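Local coordinates for mannosyl-glycoprotein endo-beta-N-acetylglucosamidase-like domain-containing protein (Pseudomonas protegens, PDB 4KT3) that is a type VI secretion effector, a peptidoglycan glycoside hydrolase, captured here in complex with its immunity protein, at residues Val38-Lys43 / Leu65-Ser70; Val47-Ala52 / Leu57-Leu62; Gly75-Ala78 / Asn82-Phe85. One frame throughout, in Å; residues are numbered along the deposited sequence.

Interaction 1 of 3, residues Val38-Lys43 / Leu65-Ser70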
ATOM      1  N   VAL A  38      -4.340 -10.924  -4.402  1.00 11.80           N
ATOM      2  CA  VAL A  38      -4.137 -12.116  -5.223  1.00 12.42           C
ATOM      3  C   VAL A  38      -4.257 -11.761  -6.702  1.00 11.07           C
ATOM      4  O   VAL A  38      -3.480 -12.220  -7.525  1.00 12.66           O
ATOM      5  CB  VAL A  38      -5.148 -13.244  -4.847  1.00 13.60           C
ATOM      6  CG1 VAL A  38      -5.123 -14.380  -5.876  1.00 16.39           C
ATOM      7  CG2 VAL A  38      -4.836 -13.789  -3.457  1.00 15.53           C
ATOM      8  N   THR A  39      -5.232 -10.924  -7.032  1.00  9.87           N
ATOM      9  CA  THR A  39      -5.439 -10.505  -8.415  1.00 11.44           C
ATOM     10  C   THR A  39      -4.165  -9.830  -8.968  1.00  9.97           C
ATOM     11  O   THR A  39      -3.728 -10.113 -10.075  1.00 11.86           O
ATOM     12  CB  THR A  39      -6.664  -9.562  -8.498  1.00 12.72           C
ATOM     13  OG1 THR A  39      -7.850 -10.292  -8.130  1.00 16.45           O
ATOM     14  CG2 THR A  39      -6.849  -8.991  -9.893  1.00 15.15           C
ATOM     15  N   PHE A  40      -3.584  -8.941  -8.182  1.00  9.44           N
ATOM     16  CA  PHE A  40      -2.374  -8.247  -8.586  1.00  9.00           C
ATOM     17  C   PHE A  40      -1.221  -9.219  -8.807  1.00  8.43           C
ATOM     18  O   PHE A  40      -0.511  -9.176  -9.839  1.00  8.79           O
ATOM     19  CB  PHE A  40      -1.990  -7.227  -7.512  1.00  9.93           C
ATOM     20  CG  PHE A  40      -0.691  -6.528  -7.790  1.00  9.31           C
ATOM     21  CD1 PHE A  40      -0.637  -5.507  -8.721  1.00  9.73           C
ATOM     22  CD2 PHE A  40       0.466  -6.904  -7.133  1.00  9.91           C
ATOM     23  CE1 PHE A  40       0.556  -4.836  -8.977  1.00 10.83           C
ATOM     24  CE2 PHE A  40       1.669  -6.254  -7.391  1.00 11.05           C
ATOM     25  CZ  PHE A  40       1.711  -5.218  -8.318  1.00 10.96           C
ATOM     26  N   VAL A  41      -1.018 -10.109  -7.849  1.00  8.92           N
ATOM     27  CA  VAL A  41       0.094 -11.047  -7.934  1.00  9.52           C
ATOM     28  C   VAL A  41      -0.085 -11.981  -9.143  1.00  9.61           C
ATOM     29  O   VAL A  41       0.852 -12.193  -9.927  1.00 10.98           O
ATOM     30  CB  VAL A  41       0.240 -11.807  -6.608  1.00 11.03           C
ATOM     31  CG1 VAL A  41       1.185 -13.008  -6.759  1.00 12.19           C
ATOM     32  CG2 VAL A  41       0.716 -10.839  -5.515  1.00 11.91           C
ATOM     33  N   SER A  42      -1.294 -12.501  -9.337  1.00 10.39           N
ATOM     34  CA  SER A  42      -1.556 -13.377 -10.474  1.00 12.44           C
ATOM     35  C   SER A  42      -1.352 -12.647 -11.792  1.00 11.60           C
ATOM     36  O   SER A  42      -0.863 -13.227 -12.758  1.00 13.66           O
ATOM     37  CB  SER A  42      -2.971 -13.924 -10.408  1.00 14.89           C
ATOM     38  OG  SER A  42      -3.079 -14.817  -9.322  1.00 18.49           O
ATOM     39  N   LYS A  43      -1.701 -11.366 -11.831  1.00 10.92           N
ATOM     40  CA  LYS A  43      -1.638 -10.619 -13.077  1.00  9.66           C
ATOM     41  C   LYS A  43      -0.209 -10.424 -13.556  1.00  8.69           C
ATOM     42  O   LYS A  43       0.058 -10.486 -14.746  1.00  9.56           O
ATOM     43  CB  LYS A  43      -2.290  -9.246 -12.908  1.00 11.69           C
ATOM     44  CG  LYS A  43      -2.283  -8.391 -14.180  1.00 11.98           C
ATOM     45  CD  LYS A  43      -3.225  -7.212 -14.038  1.00 16.83           C
ATOM     46  CE  LYS A  43      -3.321  -6.431 -15.316  1.00 17.50           C
ATOM     47  NZ  LYS A  43      -4.097  -5.175 -15.136  1.00 25.21           N
ATOM     48  N   LEU A  65       8.108  -5.487  -4.203  1.00  9.70           N
ATOM     49  CA  LEU A  65       8.358  -4.054  -4.283  1.00  9.99           C
ATOM     50  C   LEU A  65       7.229  -3.364  -5.052  1.00  8.74           C
ATOM     51  O   LEU A  65       6.719  -2.330  -4.599  1.00  9.92           O
ATOM     52  CB  LEU A  65       9.726  -3.734  -4.883  1.00 11.06           C
ATOM     53  CG  LEU A  65      10.040  -2.236  -5.001  1.00 12.14           C
ATOM     54  CD1 LEU A  65       9.990  -1.522  -3.654  1.00 12.03           C
ATOM     55  CD2 LEU A  65      11.406  -2.045  -5.664  1.00 12.90           C
ATOM     56  N   ALA A  66       6.803  -3.934  -6.176  1.00 10.08           N
ATOM     57  CA  ALA A  66       5.692  -3.340  -6.916  1.00  9.28           C
ATOM     58  C   ALA A  66       4.412  -3.309  -6.058  1.00  9.63           C
ATOM     59  O   ALA A  66       3.651  -2.347  -6.110  1.00 11.09           O
ATOM     60  CB  ALA A  66       5.453  -4.083  -8.207  1.00 11.58           C
ATOM     61  N   ALA A  67       4.155  -4.370  -5.297  1.00  9.51           N
ATOM     62  CA  ALA A  67       2.966  -4.415  -4.435  1.00  9.73           C
ATOM     63  C   ALA A  67       2.993  -3.295  -3.386  1.00  9.95           C
ATOM     64  O   ALA A  67       1.963  -2.702  -3.074  1.00 10.94           O
ATOM     65  CB  ALA A  67       2.853  -5.767  -3.751  1.00 11.55           C
ATOM     66  N   GLN A  68       4.164  -3.062  -2.810  1.00  9.90           N
ATOM     67  CA  GLN A  68       4.387  -1.978  -1.859  1.00 10.79           C
ATOM     68  C   GLN A  68       4.153  -0.600  -2.491  1.00 10.08           C
ATOM     69  O   GLN A  68       3.490   0.258  -1.917  1.00 12.39           O
ATOM     70  CB  GLN A  68       5.832  -2.084  -1.351  1.00 10.53           C
ATOM     71  CG  GLN A  68       6.453  -0.818  -0.763  1.00 12.63           C
ATOM     72  CD  GLN A  68       5.885  -0.425   0.590  1.00 13.20           C
ATOM     73  OE1 GLN A  68       4.762  -0.788   0.948  1.00 14.24           O
ATOM     74  NE2 GLN A  68       6.663   0.350   1.348  1.00 14.36           N
ATOM     75  N   GLU A  69       4.719  -0.371  -3.670  1.00  9.60           N
ATOM     76  CA  GLU A  69       4.656   0.957  -4.269  1.00 10.23           C
ATOM     77  C   GLU A  69       3.280   1.280  -4.826  1.00 10.92           C
ATOM     78  O   GLU A  69       2.863   2.448  -4.820  1.00 10.92           O
ATOM     79  CB  GLU A  69       5.685   1.091  -5.392  1.00 11.82           C
ATOM     80  CG  GLU A  69       7.144   0.919  -4.953  1.00 11.48           C
ATOM     81  CD  GLU A  69       7.561   1.966  -3.957  1.00 10.46           C
ATOM     82  OE1 GLU A  69       7.549   3.170  -4.315  1.00 12.58           O
ATOM     83  OE2 GLU A  69       7.901   1.573  -2.828  1.00 12.53           O
ATOM     84  N   SER A  70       2.595   0.254  -5.328  1.00 10.67           N
ATOM     85  CA  SER A  70       1.326   0.430  -6.040  1.00 10.43           C
ATOM     86  C   SER A  70       0.076   0.047  -5.260  1.00  9.17           C
ATOM     87  O   SER A  70      -1.013   0.085  -5.816  1.00 10.62           O
ATOM     88  CB  SER A  70       1.359  -0.374  -7.349  1.00 10.32           C
ATOM     89  OG  SER A  70       1.224  -1.767  -7.123  1.00 10.68           O
TER
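The helical segments 38-43 and 65-70, of helices 35-54 and 59-70, run roughly antiparallel, their axes 134° apart and 11.0 Å at closest approach, with Phe40 and Ala67 nearest along the backbones (CA atoms 7.8 Å apart). The aromatic side chain of Phe40 bridges the spacing: CG lies anti to the backbone N (chi1 176°), which carries the ring out toward the second helix. The far end of the ring does the touching. At its edge, near the ring plane, CZ meets the methyl CB of Ala66 at 3.9 Å, while CE2 comes to 3.7 Å from CA of Ala67. CE1 lies 3.6 Å from Ser70 OG, which approaches the ring obliquely. That hydroxyl is fixed within its own helix, donating to Ala66 O over 2.7 Å from above the carbonyl plane; Ser70 N reaches the same oxygen from the opposite face, so two bonds grip it. Ser70 OG is also bonded to Gly73 N in the turn that follows. Tyr44, Leu63 and Phe114 add to the apolar surroundings of the ring. One ring thus fills the gap against three small residues, plain buried packing in the helical core of this lysozyme-clan domain.

Interaction 2 of 3, residues Val47-Ala52 / Leu57-Leu62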
ATOM      1  N   VAL A  47       5.293 -11.692 -15.819  1.00 11.05           N
ATOM      2  CA  VAL A  47       6.070 -10.615 -16.451  1.00 10.85           C
ATOM      3  C   VAL A  47       7.246 -10.133 -15.597  1.00  9.75           C
ATOM      4  O   VAL A  47       8.258  -9.649 -16.121  1.00 13.40           O
ATOM      5  CB  VAL A  47       5.206  -9.428 -16.950  1.00 18.96           C
ATOM      6  CG1 VAL A  47       4.220  -9.902 -18.024  1.00 22.34           C
ATOM      7  CG2 VAL A  47       4.493  -8.784 -15.835  1.00 23.87           C
ATOM      8  N   CYS A  48       7.168 -10.321 -14.289  1.00 10.56           N
ATOM      9  CA  CYS A  48       8.281  -9.970 -13.421  1.00 10.99           C
ATOM     10  C   CYS A  48       9.445 -10.932 -13.500  1.00 12.10           C
ATOM     11  O   CYS A  48      10.563 -10.563 -13.196  1.00 11.23           O
ATOM     12  CB  CYS A  48       7.831  -9.927 -11.974  1.00 11.73           C
ATOM     13  SG  CYS A  48       6.909  -8.455 -11.565  1.00 12.48           S
ATOM     14  N   GLN A  49       9.189 -12.171 -13.895  1.00 13.10           N
ATOM     15  CA  GLN A  49      10.218 -13.200 -13.816  1.00 13.56           C
ATOM     16  C   GLN A  49      11.513 -12.870 -14.581  1.00 13.84           C
ATOM     17  O   GLN A  49      12.587 -12.980 -14.019  1.00 15.25           O
ATOM     18  CB  GLN A  49       9.668 -14.563 -14.223  1.00 13.72           C
ATOM     19  CG  GLN A  49      10.607 -15.717 -13.911  1.00 15.00           C
ATOM     20  CD  GLN A  49      10.755 -15.976 -12.419  1.00 15.27           C
ATOM     21  OE1 GLN A  49       9.769 -16.238 -11.714  1.00 19.33           O
ATOM     22  NE2 GLN A  49      11.990 -15.923 -11.932  1.00 18.47           N
ATOM     23  N   PRO A  50      11.421 -12.518 -15.877  1.00 13.10           N
ATOM     24  CA  PRO A  50      12.697 -12.311 -16.586  1.00 14.16           C
ATOM     25  C   PRO A  50      13.496 -11.110 -16.070  1.00 13.66           C
ATOM     26  O   PRO A  50      14.726 -11.114 -16.091  1.00 14.32           O
ATOM     27  CB  PRO A  50      12.278 -12.121 -18.048  1.00 18.34           C
ATOM     28  CG  PRO A  50      10.794 -11.871 -18.041  1.00 15.88           C
ATOM     29  CD  PRO A  50      10.243 -12.428 -16.758  1.00 14.67           C
ATOM     30  N   ILE A  51      12.804 -10.103 -15.567  1.00 13.46           N
ATOM     31  CA  ILE A  51      13.487  -8.954 -15.005  1.00 13.46           C
ATOM     32  C   ILE A  51      14.191  -9.351 -13.703  1.00 11.16           C
ATOM     33  O   ILE A  51      15.355  -9.014 -13.487  1.00 13.30           O
ATOM     34  CB  ILE A  51      12.505  -7.802 -14.796  1.00 16.18           C
ATOM     35  CG1 ILE A  51      11.862  -7.451 -16.149  1.00 21.00           C
ATOM     36  CG2 ILE A  51      13.212  -6.598 -14.196  1.00 17.81           C
ATOM     37  CD1 ILE A  51      10.666  -6.567 -16.053  1.00 22.10           C
ATOM     38  N   ALA A  52      13.493 -10.081 -12.845  1.00 10.90           N
ATOM     39  CA  ALA A  52      14.101 -10.609 -11.641  1.00 11.86           C
ATOM     40  C   ALA A  52      15.299 -11.498 -11.986  1.00 13.06           C
ATOM     41  O   ALA A  52      16.341 -11.400 -11.338  1.00 14.15           O
ATOM     42  CB  ALA A  52      13.077 -11.382 -10.829  1.00 14.00           C
ATOM     43  N   LEU A  57      17.525 -12.003  -8.754  1.00 13.85           N
ATOM     44  CA  LEU A  57      16.600 -11.841  -7.632  1.00 12.96           C
ATOM     45  C   LEU A  57      15.477 -12.862  -7.696  1.00 13.34           C
ATOM     46  O   LEU A  57      14.985 -13.177  -8.783  1.00 14.62           O
ATOM     47  CB  LEU A  57      15.951 -10.448  -7.666  1.00 17.73           C
ATOM     48  CG  LEU A  57      16.836  -9.221  -7.424  1.00 15.72           C
ATOM     49  CD1 LEU A  57      16.007  -7.965  -7.635  1.00 17.03           C
ATOM     50  CD2 LEU A  57      17.406  -9.270  -6.021  1.00 18.95           C
ATOM     51  N   PRO A  58      15.026 -13.340  -6.530  1.00 12.81           N
ATOM     52  CA  PRO A  58      13.746 -14.053  -6.499  1.00 12.97           C
ATOM     53  C   PRO A  58      12.640 -13.142  -7.028  1.00 11.96           C
ATOM     54  O   PRO A  58      12.602 -11.956  -6.700  1.00 12.08           O
ATOM     55  CB  PRO A  58      13.529 -14.341  -5.011  1.00 12.80           C
ATOM     56  CG  PRO A  58      14.893 -14.260  -4.390  1.00 14.83           C
ATOM     57  CD  PRO A  58      15.618 -13.206  -5.189  1.00 13.15           C
ATOM     58  N   VAL A  59      11.753 -13.686  -7.843  1.00 12.49           N
ATOM     59  CA  VAL A  59      10.724 -12.858  -8.458  1.00 10.59           C
ATOM     60  C   VAL A  59       9.864 -12.121  -7.423  1.00 12.03           C
ATOM     61  O   VAL A  59       9.460 -10.978  -7.644  1.00 12.11           O
ATOM     62  CB  VAL A  59       9.852 -13.676  -9.451  1.00 13.68           C
ATOM     63  CG1 VAL A  59       9.056 -14.748  -8.742  1.00 14.93           C
ATOM     64  CG2 VAL A  59       8.957 -12.741 -10.249  1.00 15.18           C
ATOM     65  N   GLU A  60       9.602 -12.765  -6.292  1.00 10.40           N
ATOM     66  CA  GLU A  60       8.803 -12.144  -5.241  1.00 12.33           C
ATOM     67  C   GLU A  60       9.437 -10.877  -4.675  1.00 12.25           C
ATOM     68  O   GLU A  60       8.734 -10.029  -4.125  1.00 12.22           O
ATOM     69  CB  GLU A  60       8.522 -13.130  -4.100  1.00 12.12           C
ATOM     70  CG  GLU A  60       9.748 -13.684  -3.376  1.00 13.04           C
ATOM     71  CD  GLU A  60      10.235 -15.028  -3.931  1.00 12.22           C
ATOM     72  OE1 GLU A  60      10.057 -15.297  -5.144  1.00 14.05           O
ATOM     73  OE2 GLU A  60      10.814 -15.799  -3.136  1.00 15.52           O
ATOM     74  N   ASN A  61      10.748 -10.741  -4.788  1.00 11.13           N
ATOM     75  CA  ASN A  61      11.387  -9.517  -4.294  1.00 11.55           C
ATOM     76  C   ASN A  61      10.961  -8.324  -5.153  1.00 10.89           C
ATOM     77  O   ASN A  61      10.612  -7.246  -4.634  1.00 13.38           O
ATOM     78  CB  ASN A  61      12.903  -9.625  -4.302  1.00 12.01           C
ATOM     79  CG  ASN A  61      13.439 -10.623  -3.281  1.00 12.57           C
ATOM     80  OD1 ASN A  61      12.747 -11.551  -2.867  1.00 13.46           O
ATOM     81  ND2 ASN A  61      14.694 -10.441  -2.889  1.00 13.04           N
ATOM     82  N   LEU A  62      11.004  -8.517  -6.466  1.00 11.12           N
ATOM     83  CA  LEU A  62      10.615  -7.481  -7.416  1.00  9.70           C
ATOM     84  C   LEU A  62       9.104  -7.227  -7.382  1.00 10.79           C
ATOM     85  O   LEU A  62       8.661  -6.073  -7.357  1.00 11.27           O
ATOM     86  CB  LEU A  62      11.056  -7.863  -8.828  1.00 11.91           C
ATOM     87  CG  LEU A  62      10.830  -6.819  -9.923  1.00 14.44           C
ATOM     88  CD1 LEU A  62      11.643  -5.560  -9.678  1.00 14.72           C
ATOM     89  CD2 LEU A  62      11.117  -7.421 -11.314  1.00 15.03           C
TER
HETATM   90  O   HOH W   1      12.350 -16.392  -8.770  1.00 22.79           O
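Ala52, Val59 and Leu62 form the apolar centre between 47-52 and 57-62. The methyl CB of Ala52 sits 3.7 Å from CA of Val59, so the start of the second helix lies close here. A chi1 of -175° turns Leu62 CG away from its own N and sends the CD2 branch to the first helix, where it meets Ile51 CG2 at 3.7 Å; these two side chains cross at about a right angle. The same methyl approaches the carbonyl oxygen of Cys48. Val59 uses both branches: CG2 presses on Cys48 CB at 3.5 Å, tighter than a usual carbon contact, and CG1 turns toward Gln49. Phe114, Ala118 and Phe121 of helix 114-129 extend this apolar layer beyond Cys48, Ile51 and Leu62.

Further out the contact becomes polar. Gln49 folds back through a bend at chi2 (69°), bringing its amide across Val59, with OE1 3.4 Å from CG1. Its NE2 is hydrogen-bonded to Asp53 OD1 and also donates, over 3.2 Å, to a water that accepts from Val59 N at 2.9 Å; one water thus ties the side chain of the first helix to a backbone N-H at the beginning of the second. Along the chain connection, Leu57 N donates to Ala52 O, 2.9 Å away with an N-H...O angle of 160°. The backbone bond, the water bridge and the packed aliphatic groups make up the closed end of a helical (alpha-alpha) hairpin, in which helix 35-54 turns over a short connection into helix 59-70.

Interaction 3 of 3, residues Gly75-Ala78 / Asn82-Phe85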
ATOM      1  N   GLY A  75      -3.260   1.863  -6.511  1.00 10.04           N
ATOM      2  CA  GLY A  75      -2.926   3.274  -6.479  1.00 10.34           C
ATOM      3  C   GLY A  75      -3.083   3.942  -7.830  1.00 10.66           C
ATOM      4  O   GLY A  75      -2.935   3.290  -8.866  1.00 11.23           O
ATOM      5  N   ARG A  76      -3.346   5.246  -7.816  1.00 13.96           N
ATOM      6  CA  ARG A  76      -3.563   6.009  -9.035  1.00 15.67           C
ATOM      7  C   ARG A  76      -2.341   6.056  -9.957  1.00 13.63           C
ATOM      8  O   ARG A  76      -2.467   5.960 -11.172  1.00 16.16           O
ATOM      9  CB  ARG A  76      -3.979   7.438  -8.681  1.00 18.19           C
ATOM     10  CG  ARG A  76      -4.440   8.241  -9.873  1.00 23.24           C
ATOM     11  CD  ARG A  76      -4.584   9.712  -9.523  1.00 22.50           C
ATOM     12  NE  ARG A  76      -3.290  10.356  -9.303  1.00 27.89           N
ATOM     13  CZ  ARG A  76      -2.475  10.770 -10.274  1.00 27.92           C
ATOM     14  NH1 ARG A  76      -2.797  10.597 -11.551  1.00 28.56           N
ATOM     15  NH2 ARG A  76      -1.319  11.351  -9.969  1.00 32.78           N
ATOM     16  N   ILE A  77      -1.159   6.226  -9.387  1.00 13.76           N
ATOM     17  CA  ILE A  77       0.049   6.314 -10.199  1.00 14.30           C
ATOM     18  C   ILE A  77       0.238   5.026 -11.011  1.00 12.70           C
ATOM     19  O   ILE A  77       0.678   5.047 -12.162  1.00 12.80           O
ATOM     20  CB  ILE A  77       1.276   6.654  -9.294  1.00 14.78           C
ATOM     21  CG1 ILE A  77       1.163   8.116  -8.832  1.00 17.94           C
ATOM     22  CG2 ILE A  77       2.585   6.390 -10.003  1.00 19.43           C
ATOM     23  CD1 ILE A  77       2.022   8.440  -7.619  1.00 20.39           C
ATOM     24  N   ALA A  78      -0.123   3.899 -10.419  1.00 10.69           N
ATOM     25  CA  ALA A  78      -0.044   2.633 -11.129  1.00 12.36           C
ATOM     26  C   ALA A  78      -1.165   2.526 -12.155  1.00 11.24           C
ATOM     27  O   ALA A  78      -0.917   2.229 -13.337  1.00 12.38           O
ATOM     28  CB  ALA A  78      -0.095   1.492 -10.152  1.00 12.83           C
ATOM     29  N   ASN A  82       0.768   3.763 -15.201  1.00 13.73           N
ATOM     30  CA  ASN A  82       1.503   2.501 -15.324  1.00 11.96           C
ATOM     31  C   ASN A  82       2.826   2.520 -14.578  1.00 10.84           C
ATOM     32  O   ASN A  82       3.759   1.819 -14.951  1.00 12.42           O
ATOM     33  CB  ASN A  82       1.745   2.129 -16.790  1.00 12.56           C
ATOM     34  CG  ASN A  82       0.470   1.923 -17.553  1.00 16.93           C
ATOM     35  OD1 ASN A  82      -0.449   1.258 -17.084  1.00 24.71           O
ATOM     36  ND2 ASN A  82       0.405   2.480 -18.748  1.00 18.92           N
ATOM     37  N   ASN A  83       2.912   3.324 -13.524  1.00 12.21           N
ATOM     38  CA  ASN A  83       4.166   3.448 -12.794  1.00 11.48           C
ATOM     39  C   ASN A  83       4.051   2.641 -11.515  1.00 11.58           C
ATOM     40  O   ASN A  83       3.665   3.175 -10.466  1.00 12.46           O
ATOM     41  CB  ASN A  83       4.467   4.921 -12.527  1.00 12.18           C
ATOM     42  CG  ASN A  83       5.799   5.151 -11.826  1.00 10.59           C
ATOM     43  OD1 ASN A  83       6.475   4.221 -11.378  1.00 11.72           O
ATOM     44  ND2 ASN A  83       6.170   6.426 -11.700  1.00 12.92           N
ATOM     45  N   TYR A  84       4.377   1.353 -11.617  1.00 10.75           N
ATOM     46  CA  TYR A  84       4.165   0.413 -10.510  1.00 11.69           C
ATOM     47  C   TYR A  84       5.308   0.417  -9.495  1.00 11.23           C
ATOM     48  O   TYR A  84       5.265  -0.319  -8.519  1.00 10.08           O
ATOM     49  CB  TYR A  84       3.881  -0.996 -11.036  1.00 11.23           C
ATOM     50  CG  TYR A  84       2.516  -1.148 -11.643  1.00 11.16           C
ATOM     51  CD1 TYR A  84       2.258  -0.719 -12.937  1.00 11.52           C
ATOM     52  CD2 TYR A  84       1.480  -1.737 -10.932  1.00 10.14           C
ATOM     53  CE1 TYR A  84       0.995  -0.857 -13.500  1.00 12.67           C
ATOM     54  CE2 TYR A  84       0.229  -1.875 -11.485  1.00 10.90           C
ATOM     55  CZ  TYR A  84      -0.009  -1.428 -12.766  1.00 12.16           C
ATOM     56  OH  TYR A  84      -1.272  -1.562 -13.316  1.00 16.55           O
ATOM     57  N   PHE A  85       6.306   1.275  -9.703  1.00 11.25           N
ATOM     58  CA  PHE A  85       7.423   1.396  -8.764  1.00  9.59           C
ATOM     59  C   PHE A  85       7.524   2.811  -8.214  1.00 11.83           C
ATOM     60  O   PHE A  85       8.509   3.167  -7.555  1.00 13.86           O
ATOM     61  CB  PHE A  85       8.719   0.921  -9.450  1.00 11.86           C
ATOM     62  CG  PHE A  85       8.709  -0.557  -9.709  1.00 10.71           C
ATOM     63  CD1 PHE A  85       8.068  -1.070 -10.828  1.00 11.18           C
ATOM     64  CD2 PHE A  85       9.267  -1.444  -8.799  1.00 11.76           C
ATOM     65  CE1 PHE A  85       7.988  -2.421 -11.036  1.00 12.74           C
ATOM     66  CE2 PHE A  85       9.203  -2.812  -9.021  1.00 11.64           C
ATOM     67  CZ  PHE A  85       8.558  -3.294 -10.141  1.00 12.34           C
TER
HETATM   68  O   HOH W   2      -2.131   0.092 -15.152  1.00 26.29           O
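The methyl of Ala78 lies over one face of the Tyr84 ring, a CH-pi contact with CB 3.7 Å from the ring centroid and 15° off its normal. The methyl is displaced toward the rim and comes nearest to CE2. Although the bond from CA to CB of Tyr84 leads away from the helix, its chi1 of -73° sets CG anti to the carbonyl carbon, and the ring returns to cover Ala78. Beside this pair, Ile77 and Asn83 lie side by side and point the same way, with Ile77 CG2 3.5 Å from Asn83 CB.

The backbone of the two segments is joined where helix 76-81 ends. Asn83 N donates to Ile77 O over 3.1 Å, nearly straight at 166°, whereas the 2.9 Å bond from Asn82 N to Ala78 O is weak because it is strongly bent. Asn82 leaves the helix with positive phi, in the left-handed helical region, and turns the chain back alongside the helix it has just left, as at many helix C-termini; the bond between residues six positions apart closes that turn.

A second shell holds the turn in place. One water lies within hydrogen-bonding distance of Ala78 O, of Asn82 OD1 at 2.8 Å and of Tyr84 OH at 2.6 Å, between helix, turn and phenol. Asn82 ND2 is bonded to Phe111 O, and the amide of Asn83 reaches Ala109 O through ND2 and Met87 N through OD1. Beyond these, Tyr84 N is tied to Ser117 OG, and its ring meets Tyr44 edge-to-face.

How the interactions relate
From the N terminus, helix 35-54 supplies the first segments of both interaction 1 and interaction 2. Interaction 2 closes the short loop into helix 59-70, nested inside the larger loop closed by interaction 1, so the helical hairpin is joined at its turn and again about 12 Å away, centre to centre. Interaction 3 follows in series, joining the start of helix 76-81 to the loop just beyond its end, before strand 96-98. Ser70 connects interactions 1 and 3: its O is probably hydrogen-bonded to Gly75 N, and its CB packs on Ala78 CB at 3.7 Å. Phe85 reaches back to interaction 2, its CE2 touching Leu62 O, although those contacts lie on opposite sides of the chain's centre.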